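Local atomic coordinates of Rho guanine nucleotide exchange factor 11 (Homo sapiens, PDB entry 5JHH), a protein that probably activates Rho-family GTPases as a guanine nucleotide exchange factor, pairing a DH catalytic domain with a PH domain. Residues Arg23-Ile27 with Pro92-Ile97; Leu316-Ile321 with Leu362-Val366; Asp327-Phe331 with Thr351-Lys355. All coordinates share one frame; numbering follows the deposited sequence.

Contact 1 (Arg23-Ile27 with Pro92-Ile97); sequences RQEVI and PIIKEI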
ATOM      1  N   ARG A  23      -8.070  27.305  -1.358  1.00 38.99           N
ATOM      2  CA  ARG A  23      -9.238  26.530  -1.708  1.00 35.83           C
ATOM      3  C   ARG A  23      -9.323  26.344  -3.203  1.00 37.24           C
ATOM      4  O   ARG A  23      -9.491  25.213  -3.677  1.00 41.43           O
ATOM      5  CB  ARG A  23     -10.492  27.226  -1.185  1.00 35.65           C
ATOM      6  CG  ARG A  23     -11.734  26.382  -1.226  1.00 35.80           C
ATOM      7  CD  ARG A  23     -12.964  27.189  -0.855  1.00 37.65           C
ATOM      8  NE  ARG A  23     -14.144  26.449  -1.243  1.00 40.86           N
ATOM      9  CZ  ARG A  23     -14.876  26.687  -2.331  1.00 41.00           C
ATOM     10  NH1 ARG A  23     -15.890  25.891  -2.579  1.00 37.66           N
ATOM     11  NH2 ARG A  23     -14.633  27.717  -3.144  1.00 40.94           N
ATOM     12  N   GLN A  24      -9.124  27.418  -3.960  1.00 38.40           N
ATOM     13  CA  GLN A  24      -9.161  27.316  -5.433  1.00 38.09           C
ATOM     14  C   GLN A  24      -8.061  26.439  -5.996  1.00 38.88           C
ATOM     15  O   GLN A  24      -8.252  25.758  -7.002  1.00 31.18           O
ATOM     16  CB  GLN A  24      -9.059  28.675  -6.092  1.00 36.76           C
ATOM     17  CG  GLN A  24     -10.245  29.547  -5.782  1.00 40.94           C
ATOM     18  CD  GLN A  24     -11.516  28.955  -6.297  1.00 38.15           C
ATOM     19  OE1 GLN A  24     -11.576  28.548  -7.428  1.00 37.52           O
ATOM     20  NE2 GLN A  24     -12.543  28.908  -5.460  1.00 40.56           N
ATOM     21  N   GLU A  25      -6.900  26.499  -5.376  1.00 38.78           N
ATOM     22  CA  GLU A  25      -5.775  25.741  -5.867  1.00 40.21           C
ATOM     23  C   GLU A  25      -6.061  24.258  -5.754  1.00 37.07           C
ATOM     24  O   GLU A  25      -5.801  23.500  -6.682  1.00 37.78           O
ATOM     25  CB  GLU A  25      -4.513  26.048  -5.063  1.00 39.63           C
ATOM     26  CG  GLU A  25      -3.838  27.350  -5.439  1.00 47.30           C
ATOM     27  CD  GLU A  25      -3.287  27.329  -6.848  1.00 50.96           C
ATOM     28  OE1 GLU A  25      -3.157  26.235  -7.424  1.00 53.06           O
ATOM     29  OE2 GLU A  25      -2.989  28.407  -7.392  1.00 54.55           O
ATOM     30  N   VAL A  26      -6.531  23.846  -4.588  1.00 32.24           N
ATOM     31  CA  VAL A  26      -6.787  22.443  -4.341  1.00 32.50           C
ATOM     32  C   VAL A  26      -7.900  21.909  -5.259  1.00 30.95           C
ATOM     33  O   VAL A  26      -7.836  20.784  -5.779  1.00 30.52           O
ATOM     34  CB  VAL A  26      -7.218  22.189  -2.904  1.00 32.35           C
ATOM     35  CG1 VAL A  26      -7.285  20.691  -2.674  1.00 34.77           C
ATOM     36  CG2 VAL A  26      -6.222  22.781  -1.949  1.00 35.50           C
ATOM     37  N   ILE A  27      -8.915  22.729  -5.453  1.00 26.48           N
ATOM     38  CA  ILE A  27      -9.995  22.358  -6.318  1.00 30.30           C
ATOM     39  C   ILE A  27      -9.464  22.238  -7.730  1.00 30.20           C
ATOM     40  O   ILE A  27      -9.826  21.346  -8.467  1.00 29.29           O
ATOM     41  CB  ILE A  27     -11.143  23.378  -6.236  1.00 27.77           C
ATOM     42  CG1 ILE A  27     -11.851  23.209  -4.911  1.00 28.21           C
ATOM     43  CG2 ILE A  27     -12.141  23.167  -7.361  1.00 25.31           C
ATOM     44  CD1 ILE A  27     -12.931  24.242  -4.660  1.00 31.21           C
ATOM     45  N   PRO A  92     -14.138  31.152 -13.232  1.00 62.99           N
ATOM     46  CA  PRO A  92     -12.912  30.489 -12.783  1.00 63.63           C
ATOM     47  C   PRO A  92     -12.777  30.363 -11.279  1.00 62.45           C
ATOM     48  O   PRO A  92     -11.858  29.681 -10.783  1.00 68.05           O
ATOM     49  CB  PRO A  92     -11.800  31.396 -13.331  1.00 66.21           C
ATOM     50  CG  PRO A  92     -12.432  32.730 -13.481  1.00 64.34           C
ATOM     51  CD  PRO A  92     -13.863  32.468 -13.836  1.00 62.24           C
ATOM     52  N   ILE A  93     -13.647  31.044 -10.550  1.00 59.51           N
ATOM     53  CA  ILE A  93     -13.669  30.896  -9.122  1.00 56.36           C
ATOM     54  C   ILE A  93     -14.770  29.924  -8.805  1.00 57.94           C
ATOM     55  O   ILE A  93     -15.954  30.235  -8.944  1.00 56.74           O
ATOM     56  CB  ILE A  93     -13.980  32.202  -8.415  1.00 59.60           C
ATOM     57  CG1 ILE A  93     -12.993  33.276  -8.848  1.00 64.35           C
ATOM     58  CG2 ILE A  93     -13.941  31.995  -6.900  1.00 59.39           C
ATOM     59  CD1 ILE A  93     -13.261  34.619  -8.186  1.00 68.31           C
ATOM     60  N   ILE A  94     -14.395  28.734  -8.376  1.00 54.12           N
ATOM     61  CA  ILE A  94     -15.402  27.715  -8.190  1.00 50.34           C
ATOM     62  C   ILE A  94     -16.061  27.980  -6.838  1.00 45.85           C
ATOM     63  O   ILE A  94     -15.385  28.271  -5.851  1.00 48.01           O
ATOM     64  CB  ILE A  94     -14.802  26.288  -8.338  1.00 48.70           C
ATOM     65  CG1 ILE A  94     -14.441  25.991  -9.815  1.00 49.94           C
ATOM     66  CG2 ILE A  94     -15.793  25.250  -7.848  1.00 44.03           C
ATOM     67  CD1 ILE A  94     -12.989  26.216 -10.169  1.00 58.33           C
ATOM     68  N   LYS A  95     -17.381  27.911  -6.803  1.00 44.50           N
ATOM     69  CA  LYS A  95     -18.112  28.238  -5.593  1.00 56.21           C
ATOM     70  C   LYS A  95     -18.326  26.970  -4.803  1.00 53.34           C
ATOM     71  O   LYS A  95     -17.348  26.325  -4.489  1.00 55.98           O
ATOM     72  CB  LYS A  95     -19.408  28.981  -5.924  1.00 67.24           C
ATOM     73  CG  LYS A  95     -19.169  30.381  -6.492  1.00 73.57           C
ATOM     74  CD  LYS A  95     -18.359  31.259  -5.535  1.00 83.58           C
ATOM     75  CE  LYS A  95     -18.436  32.742  -5.901  1.00 95.17           C
ATOM     76  NZ  LYS A  95     -17.851  33.037  -7.245  1.00 93.80           N
ATOM     77  N   GLU A  96     -19.562  26.583  -4.496  1.00 49.18           N
ATOM     78  CA  GLU A  96     -19.779  25.344  -3.755  1.00 47.04           C
ATOM     79  C   GLU A  96     -19.444  24.126  -4.627  1.00 44.70           C
ATOM     80  O   GLU A  96     -19.689  24.096  -5.838  1.00 31.73           O
ATOM     81  CB  GLU A  96     -21.193  25.170  -3.187  1.00 51.79           C
ATOM     82  CG  GLU A  96     -22.204  26.269  -3.455  1.00 64.17           C
ATOM     83  CD  GLU A  96     -21.960  27.471  -2.573  1.00 63.96           C
ATOM     84  OE1 GLU A  96     -21.620  28.543  -3.117  1.00 67.38           O
ATOM     85  OE2 GLU A  96     -22.059  27.325  -1.336  1.00 65.16           O
ATOM     86  N   ILE A  97     -18.904  23.106  -3.980  1.00 35.98           N
ATOM     87  CA  ILE A  97     -18.445  21.950  -4.689  1.00 35.34           C
ATOM     88  C   ILE A  97     -18.947  20.674  -4.060  1.00 33.36           C
ATOM     89  O   ILE A  97     -18.799  19.612  -4.647  1.00 31.61           O
ATOM     90  CB  ILE A  97     -16.915  21.989  -4.772  1.00 38.81           C
ATOM     91  CG1 ILE A  97     -16.483  21.433  -6.104  1.00 42.00           C
ATOM     92  CG2 ILE A  97     -16.254  21.346  -3.544  1.00 35.77           C
ATOM     93  CD1 ILE A  97     -14.986  21.451  -6.275  1.00 52.36           C
TER
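Arg23 brings the edge of its guanidinium group to the carbonyl oxygen of Ile94, which lies near the plane of the group, while Ile27 CD1 rests 3.9 Å above the plane of that guanidinium, over its centre. The next flat group along, the amide of Gln24, also works through its edge: its NH2 and C=O ends take the C=O and N-H of the same residue, Ile94. Gln24 NE2 gives a 2.9 Å bond to Ile94 O, lying in the carbonyl plane on a lone pair, and Ile94 N returns a fairly straight bond of 3.0 Å to Gln24 OE1 (164° at the hydrogen). A bend in the Gln24 chain (chi2 -62°) swings the amide into this position. Arg23, by contrast, runs extended from a CG anti to the backbone N (chi1 -168°), and this reach carries NH2 to within 2.9 Å of Ile94 O and NH1 close to the carbonyl of Lys95, although the modelled separation there is too short to be trusted in detail. Beside these polar groups Ile27 packs loosely against Ile94 and meets Ile97 tip to tip, with Ile27 CG2 a tight 3.5 Å from Ile97 CD1. Glu20 accepts a further bond from Gln24 NE2, and Glu190 accepts from Ile97 N. Glutamine suits its place because it offers a donor and an acceptor side by side. Helix 18-54 thus holds the irregular 92-97 segment of the DH region by giving side-chain partners to backbone polar groups of Ile94 and Lys95, which no regular helix or strand pairs here, and the two donors sharing Ile94 O probably polarise that carbonyl.

Contact 2 (Leu316-Ile321 with Leu362-Val366); sequences LNAVLI and LEEAV
Val366 and Leu316 open a contact built from van der Waals packing, with no hydrogen bond across it. The apolar pairs come first. Leu316 CD1 meets the small Ala365 CB at 3.9 Å, an alanine leaving room for the longer leucine branch. Val319 CG2 lies 3.9 Å from Val366 CG2, and Val366 CG2 also faces Ile321 CG1. Ile321, whose CB points toward the helix, crosses Leu362 at about a right angle and sets CD1 4.0 Å from Leu362 CB. Branched chains suit this seam, since their several methyls can fill the spaces between a helix and a strand.

A second kind sets methyls against backbone oxygens: Val366 CG2 approaches Leu316 O at 3.5 Å, and Val366 CG1 lies 3.8 Å from Val319 O. With CG1 anti to its backbone N (chi1 164°) and CG2 beside that nitrogen, Val366 lays both methyls against Leu316 O while CG1 also reaches Val319 O. A third kind uses the aliphatic part of a charged residue: Glu363 CG packs 4.1 Å from Ile321 CB, its chain extended beyond CG.

The short axes of 319-321 and 362-366 approach to within 8.7 Å, at 147° between their directions. Strand 330-335 adjoins the seam, with Ile333 touching Val319 and Ile321 and Phe331 touching Leu362, so the contact packs the C-terminal helix 352-368 of the PH domain against an antiparallel strand pair.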
ATOM      1  N   LEU A 316      -9.800 -22.112  17.819  1.00 38.37           N
ATOM      2  CA  LEU A 316      -9.647 -20.822  18.432  1.00 36.80           C
ATOM      3  C   LEU A 316     -10.639 -20.607  19.539  1.00 37.80           C
ATOM      4  O   LEU A 316     -10.428 -19.743  20.368  1.00 40.54           O
ATOM      5  CB  LEU A 316      -9.784 -19.727  17.379  1.00 39.63           C
ATOM      6  CG  LEU A 316      -8.684 -19.662  16.302  1.00 39.50           C
ATOM      7  CD1 LEU A 316      -9.046 -18.617  15.283  1.00 40.68           C
ATOM      8  CD2 LEU A 316      -7.314 -19.358  16.884  1.00 38.99           C
ATOM      9  N   ASN A 317     -11.713 -21.382  19.581  1.00 34.57           N
ATOM     10  CA  ASN A 317     -12.673 -21.247  20.685  1.00 39.07           C
ATOM     11  C   ASN A 317     -12.262 -21.984  21.957  1.00 41.73           C
ATOM     12  O   ASN A 317     -12.945 -21.881  22.977  1.00 41.44           O
ATOM     13  CB  ASN A 317     -14.058 -21.740  20.260  1.00 39.91           C
ATOM     14  CG  ASN A 317     -14.046 -23.169  19.813  1.00 38.61           C
ATOM     15  OD1 ASN A 317     -13.084 -23.896  20.028  1.00 41.42           O
ATOM     16  ND2 ASN A 317     -15.097 -23.573  19.156  1.00 40.65           N
ATOM     17  N   ALA A 318     -11.146 -22.706  21.874  1.00 43.13           N
ATOM     18  CA  ALA A 318     -10.635 -23.563  22.940  1.00 42.55           C
ATOM     19  C   ALA A 318      -9.165 -23.244  23.241  1.00 42.73           C
ATOM     20  O   ALA A 318      -8.357 -24.156  23.509  1.00 41.49           O
ATOM     21  CB  ALA A 318     -10.773 -25.026  22.524  1.00 41.88           C
ATOM     22  N   VAL A 319      -8.798 -21.964  23.135  1.00 40.96           N
ATOM     23  CA  VAL A 319      -7.458 -21.555  23.499  1.00 37.84           C
ATOM     24  C   VAL A 319      -7.423 -20.187  24.122  1.00 38.25           C
ATOM     25  O   VAL A 319      -8.346 -19.380  23.978  1.00 40.87           O
ATOM     26  CB  VAL A 319      -6.424 -21.556  22.341  1.00 36.98           C
ATOM     27  CG1 VAL A 319      -6.364 -22.876  21.583  1.00 36.93           C
ATOM     28  CG2 VAL A 319      -6.688 -20.424  21.379  1.00 40.46           C
ATOM     29  N   LEU A 320      -6.312 -19.955  24.811  1.00 39.93           N
ATOM     30  CA  LEU A 320      -5.957 -18.655  25.369  1.00 43.02           C
ATOM     31  C   LEU A 320      -4.583 -18.232  24.847  1.00 42.55           C
ATOM     32  O   LEU A 320      -3.743 -19.075  24.525  1.00 44.48           O
ATOM     33  CB  LEU A 320      -5.895 -18.731  26.897  1.00 42.92           C
ATOM     34  CG  LEU A 320      -7.175 -19.196  27.591  1.00 47.35           C
ATOM     35  CD1 LEU A 320      -6.927 -19.202  29.093  1.00 48.08           C
ATOM     36  CD2 LEU A 320      -8.384 -18.334  27.238  1.00 46.80           C
ATOM     37  N   ILE A 321      -4.338 -16.928  24.828  1.00 35.61           N
ATOM     38  CA  ILE A 321      -3.145 -16.375  24.219  1.00 35.51           C
ATOM     39  C   ILE A 321      -2.390 -15.615  25.296  1.00 36.21           C
ATOM     40  O   ILE A 321      -2.964 -14.772  25.965  1.00 32.18           O
ATOM     41  CB  ILE A 321      -3.531 -15.377  23.090  1.00 38.22           C
ATOM     42  CG1 ILE A 321      -4.485 -16.027  22.077  1.00 36.25           C
ATOM     43  CG2 ILE A 321      -2.295 -14.816  22.398  1.00 42.18           C
ATOM     44  CD1 ILE A 321      -3.914 -17.221  21.337  1.00 38.52           C
ATOM     45  N   LEU A 362      -4.442 -12.694  16.940  1.00 35.88           N
ATOM     46  CA  LEU A 362      -4.849 -13.910  17.609  1.00 35.54           C
ATOM     47  C   LEU A 362      -5.883 -13.625  18.667  1.00 34.13           C
ATOM     48  O   LEU A 362      -6.893 -14.286  18.729  1.00 30.21           O
ATOM     49  CB  LEU A 362      -3.665 -14.616  18.248  1.00 39.22           C
ATOM     50  CG  LEU A 362      -2.911 -15.542  17.311  1.00 38.59           C
ATOM     51  CD1 LEU A 362      -1.532 -15.875  17.861  1.00 41.07           C
ATOM     52  CD2 LEU A 362      -3.708 -16.797  17.046  1.00 39.63           C
ATOM     53  N   GLU A 363      -5.650 -12.628  19.495  1.00 36.44           N
ATOM     54  CA  GLU A 363      -6.620 -12.315  20.526  1.00 37.59           C
ATOM     55  C   GLU A 363      -7.980 -11.939  19.896  1.00 39.68           C
ATOM     56  O   GLU A 363      -9.027 -12.420  20.344  1.00 42.12           O
ATOM     57  CB  GLU A 363      -6.087 -11.196  21.429  1.00 40.27           C
ATOM     58  CG  GLU A 363      -4.920 -11.613  22.333  1.00 46.68           C
ATOM     59  CD  GLU A 363      -4.283 -10.436  23.086  1.00 52.65           C
ATOM     60  OE1 GLU A 363      -4.265  -9.309  22.541  1.00 57.19           O
ATOM     61  OE2 GLU A 363      -3.799 -10.635  24.222  1.00 52.71           O
ATOM     62  N   GLU A 364      -7.965 -11.104  18.862  1.00 41.22           N
ATOM     63  CA  GLU A 364      -9.203 -10.662  18.216  1.00 44.47           C
ATOM     64  C   GLU A 364      -9.953 -11.893  17.701  1.00 36.82           C
ATOM     65  O   GLU A 364     -11.134 -12.094  17.979  1.00 39.42           O
ATOM     66  CB  GLU A 364      -8.887  -9.623  17.110  1.00 49.11           C
ATOM     67  CG  GLU A 364     -10.072  -9.097  16.283  1.00 56.07           C
ATOM     68  CD  GLU A 364     -11.163  -8.345  17.085  1.00 64.96           C
ATOM     69  OE1 GLU A 364     -11.032  -8.140  18.326  1.00 63.14           O
ATOM     70  OE2 GLU A 364     -12.186  -7.959  16.465  1.00 64.22           O
ATOM     71  N   ALA A 365      -9.247 -12.785  17.046  1.00 38.05           N
ATOM     72  CA  ALA A 365      -9.917 -13.917  16.417  1.00 37.63           C
ATOM     73  C   ALA A 365     -10.521 -14.824  17.471  1.00 40.65           C
ATOM     74  O   ALA A 365     -11.576 -15.395  17.263  1.00 40.22           O
ATOM     75  CB  ALA A 365      -8.939 -14.697  15.595  1.00 36.20           C
ATOM     76  N   VAL A 366      -9.820 -14.956  18.589  1.00 39.19           N
ATOM     77  CA  VAL A 366     -10.316 -15.717  19.718  1.00 46.41           C
ATOM     78  C   VAL A 366     -11.575 -15.104  20.319  1.00 43.09           C
ATOM     79  O   VAL A 366     -12.520 -15.829  20.580  1.00 37.56           O
ATOM     80  CB  VAL A 366      -9.235 -15.931  20.817  1.00 46.90           C
ATOM     81  CG1 VAL A 366      -9.853 -16.374  22.157  1.00 48.51           C
ATOM     82  CG2 VAL A 366      -8.236 -16.971  20.341  1.00 44.34           C
TER

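Contact 3 (Asp327-Phe331 with Thr351-Lys355); sequences DKRAF and TSSDK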
ATOM      1  N   ASP A 327      10.757 -12.792  26.729  1.00 57.67           N
ATOM      2  CA  ASP A 327      11.043 -12.958  25.300  1.00 51.65           C
ATOM      3  C   ASP A 327       9.990 -12.168  24.489  1.00 52.59           C
ATOM      4  O   ASP A 327       8.852 -12.617  24.288  1.00 50.43           O
ATOM      5  CB  ASP A 327      11.059 -14.447  24.926  1.00 47.76           C
ATOM      6  CG  ASP A 327      11.563 -14.698  23.517  1.00 43.85           C
ATOM      7  OD1 ASP A 327      11.601 -13.740  22.726  1.00 44.67           O
ATOM      8  OD2 ASP A 327      11.886 -15.859  23.181  1.00 41.16           O
ATOM      9  N   LYS A 328      10.384 -10.970  24.066  1.00 46.35           N
ATOM     10  CA  LYS A 328       9.493 -10.042  23.353  1.00 50.07           C
ATOM     11  C   LYS A 328       9.090 -10.505  21.939  1.00 43.76           C
ATOM     12  O   LYS A 328       8.344  -9.810  21.271  1.00 39.76           O
ATOM     13  CB  LYS A 328      10.127  -8.627  23.262  1.00 57.69           C
ATOM     14  CG  LYS A 328      11.646  -8.609  23.022  1.00 66.96           C
ATOM     15  CD  LYS A 328      12.200  -7.419  22.223  1.00 70.74           C
ATOM     16  CE  LYS A 328      13.332  -7.886  21.289  1.00 77.79           C
ATOM     17  NZ  LYS A 328      13.765  -6.919  20.233  1.00 75.94           N
ATOM     18  N   ARG A 329       9.610 -11.642  21.487  1.00 39.77           N
ATOM     19  CA  ARG A 329       9.248 -12.241  20.208  1.00 39.63           C
ATOM     20  C   ARG A 329       8.351 -13.452  20.376  1.00 40.07           C
ATOM     21  O   ARG A 329       7.891 -14.039  19.387  1.00 36.97           O
ATOM     22  CB  ARG A 329      10.489 -12.726  19.483  1.00 39.19           C
ATOM     23  CG  ARG A 329      11.426 -11.638  19.027  1.00 43.38           C
ATOM     24  CD  ARG A 329      12.586 -12.288  18.296  1.00 45.40           C
ATOM     25  NE  ARG A 329      13.526 -11.269  17.877  1.00 57.31           N
ATOM     26  CZ  ARG A 329      14.439 -10.702  18.662  1.00 67.89           C
ATOM     27  NH1 ARG A 329      14.564 -11.073  19.932  1.00 66.46           N
ATOM     28  NH2 ARG A 329      15.240  -9.761  18.168  1.00 74.38           N
ATOM     29  N   ALA A 330       8.120 -13.856  21.616  1.00 38.91           N
ATOM     30  CA  ALA A 330       7.434 -15.110  21.839  1.00 39.04           C
ATOM     31  C   ALA A 330       6.088 -14.893  22.461  1.00 34.56           C
ATOM     32  O   ALA A 330       5.897 -13.939  23.215  1.00 35.63           O
ATOM     33  CB  ALA A 330       8.262 -15.990  22.741  1.00 42.46           C
ATOM     34  N   PHE A 331       5.197 -15.852  22.212  1.00 33.88           N
ATOM     35  CA  PHE A 331       3.881 -15.896  22.845  1.00 32.77           C
ATOM     36  C   PHE A 331       3.431 -17.344  23.014  1.00 32.23           C
ATOM     37  O   PHE A 331       3.924 -18.226  22.318  1.00 31.75           O
ATOM     38  CB  PHE A 331       2.855 -15.116  22.017  1.00 34.29           C
ATOM     39  CG  PHE A 331       2.651 -15.657  20.620  1.00 37.73           C
ATOM     40  CD1 PHE A 331       3.422 -15.192  19.565  1.00 40.82           C
ATOM     41  CD2 PHE A 331       1.681 -16.601  20.361  1.00 35.08           C
ATOM     42  CE1 PHE A 331       3.231 -15.673  18.279  1.00 39.74           C
ATOM     43  CE2 PHE A 331       1.490 -17.072  19.084  1.00 36.31           C
ATOM     44  CZ  PHE A 331       2.267 -16.617  18.043  1.00 38.23           C
ATOM     45  N   THR A 351      10.134 -10.791  14.909  1.00 36.75           N
ATOM     46  CA  THR A 351      10.529  -9.614  15.661  1.00 34.50           C
ATOM     47  C   THR A 351       9.520  -9.334  16.748  1.00 32.81           C
ATOM     48  O   THR A 351       8.471  -9.946  16.808  1.00 30.63           O
ATOM     49  CB  THR A 351      10.611  -8.370  14.738  1.00 38.41           C
ATOM     50  OG1 THR A 351       9.312  -8.044  14.217  1.00 34.78           O
ATOM     51  CG2 THR A 351      11.601  -8.623  13.540  1.00 38.39           C
ATOM     52  N   SER A 352       9.811  -8.345  17.573  1.00 33.61           N
ATOM     53  CA  SER A 352       8.866  -7.956  18.566  1.00 37.53           C
ATOM     54  C   SER A 352       7.605  -7.444  17.872  1.00 38.85           C
ATOM     55  O   SER A 352       6.493  -7.819  18.267  1.00 38.70           O
ATOM     56  CB  SER A 352       9.462  -6.912  19.505  1.00 36.38           C
ATOM     57  OG  SER A 352       9.678  -5.692  18.849  1.00 36.22           O
ATOM     58  N   SER A 353       7.790  -6.655  16.807  1.00 35.24           N
ATOM     59  CA  SER A 353       6.656  -6.089  16.027  1.00 41.02           C
ATOM     60  C   SER A 353       5.748  -7.172  15.492  1.00 36.30           C
ATOM     61  O   SER A 353       4.533  -7.115  15.651  1.00 37.12           O
ATOM     62  CB  SER A 353       7.125  -5.226  14.849  1.00 39.48           C
ATOM     63  OG  SER A 353       6.033  -4.873  14.005  1.00 34.80           O
ATOM     64  N   ASP A 354       6.364  -8.180  14.905  1.00 36.15           N
ATOM     65  CA  ASP A 354       5.630  -9.285  14.384  1.00 35.78           C
ATOM     66  C   ASP A 354       4.835 -10.006  15.433  1.00 37.65           C
ATOM     67  O   ASP A 354       3.747 -10.545  15.166  1.00 33.30           O
ATOM     68  CB  ASP A 354       6.561 -10.265  13.742  1.00 40.98           C
ATOM     69  CG  ASP A 354       6.143 -10.578  12.335  1.00 57.79           C
ATOM     70  OD1 ASP A 354       6.219  -9.635  11.447  1.00 51.21           O
ATOM     71  OD2 ASP A 354       5.663 -11.736  12.171  1.00 59.10           O
ATOM     72  N   LYS A 355       5.449 -10.111  16.603  1.00 38.92           N
ATOM     73  CA  LYS A 355       4.820 -10.754  17.714  1.00 37.27           C
ATOM     74  C   LYS A 355       3.626  -9.919  18.179  1.00 39.96           C
ATOM     75  O   LYS A 355       2.552 -10.481  18.396  1.00 31.75           O
ATOM     76  CB  LYS A 355       5.827 -10.999  18.816  1.00 40.55           C
ATOM     77  CG  LYS A 355       5.260 -11.707  20.042  1.00 41.31           C
ATOM     78  CD  LYS A 355       5.132 -10.710  21.168  1.00 40.94           C
ATOM     79  CE  LYS A 355       3.908 -10.998  22.005  1.00 44.42           C
ATOM     80  NZ  LYS A 355       3.720  -9.860  22.950  1.00 46.25           N
TER
HETATM   81  O   HOH W   1      12.214  -4.515  19.847  1.00 30.00           O
HETATM   82  O   HOH W   2      12.794  -6.941  17.014  1.00 50.94           O
HETATM   83  O   HOH W   3       5.897 -11.719  24.505  1.00 38.18           O
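Lys355 starts with CG anti to the backbone N (chi1 -179°) and then bends at chi2 and chi3, which lays its aliphatic chain along the backbone of the Asp327-Ala330 turn. Lys355 CG comes 3.6 Å from Arg329 C, and Lys355 CD lies 3.3 Å from Lys328 O. Phe331 CG lies between the backbone N and the carbonyl carbon (chi1 61°), placing the ring so that CD1 meets Lys355 CG at 4.0 Å, at the ring edge. The lysine NZ finds its stronger partner in Ser323 OG and weakly gives to a water that lies close to Ala330 O. Lysine suits the place because four methylenes can cover the turn while the ammonium reaches polar atoms past it. Cutting this side chain back to an alanine is likely to uncover the Arg329 backbone and the edge of Phe331, and to leave Ser323 without its ammonium partner.

In the first helical turn, Ser352 CA makes a CA-H...O contact of 3.3 Å to Lys328 O, and a water joins Lys328 NZ to Ser352 OG, lying 2.9 Å from NZ. Arg329 CG rests 3.8 Å from Thr351 C.

Asp327 OD1 takes the Arg329 N-H in an Asx turn, within a type I beta turn, and Asp327 OD2 has a salt bridge to Arg263. Thr351 is the N-cap of the helix, its OG1 accepting from Asp354 N at 3.0 Å. This N-capped start belongs to the C-terminal helix that, as a hallmark of the PH fold, packs on the strands and covers one open end of the curled beta-sandwich.

Overall arrangement
Contacts 2 and 3 belong to one PH domain and share helix 352-368: contact 3 lies at its beginning, contact 2 nearer its end, their centres about 17 Å apart. They touch where Leu362 CD1 meets Phe331 CE2 at 3.5 Å, and contact 3 is nested in the chain loop that contact 2 closes. Contact 1 sits in the helical DH region, its centre about 51 Å from that of contact 2 and about 50 Å from that of contact 3, touching neither. Segments 23-27 and 351-355 also meet the other protein chain of the assembly, through residues that take no part in the contacts themselves, consistent with a partner engaged by both domains.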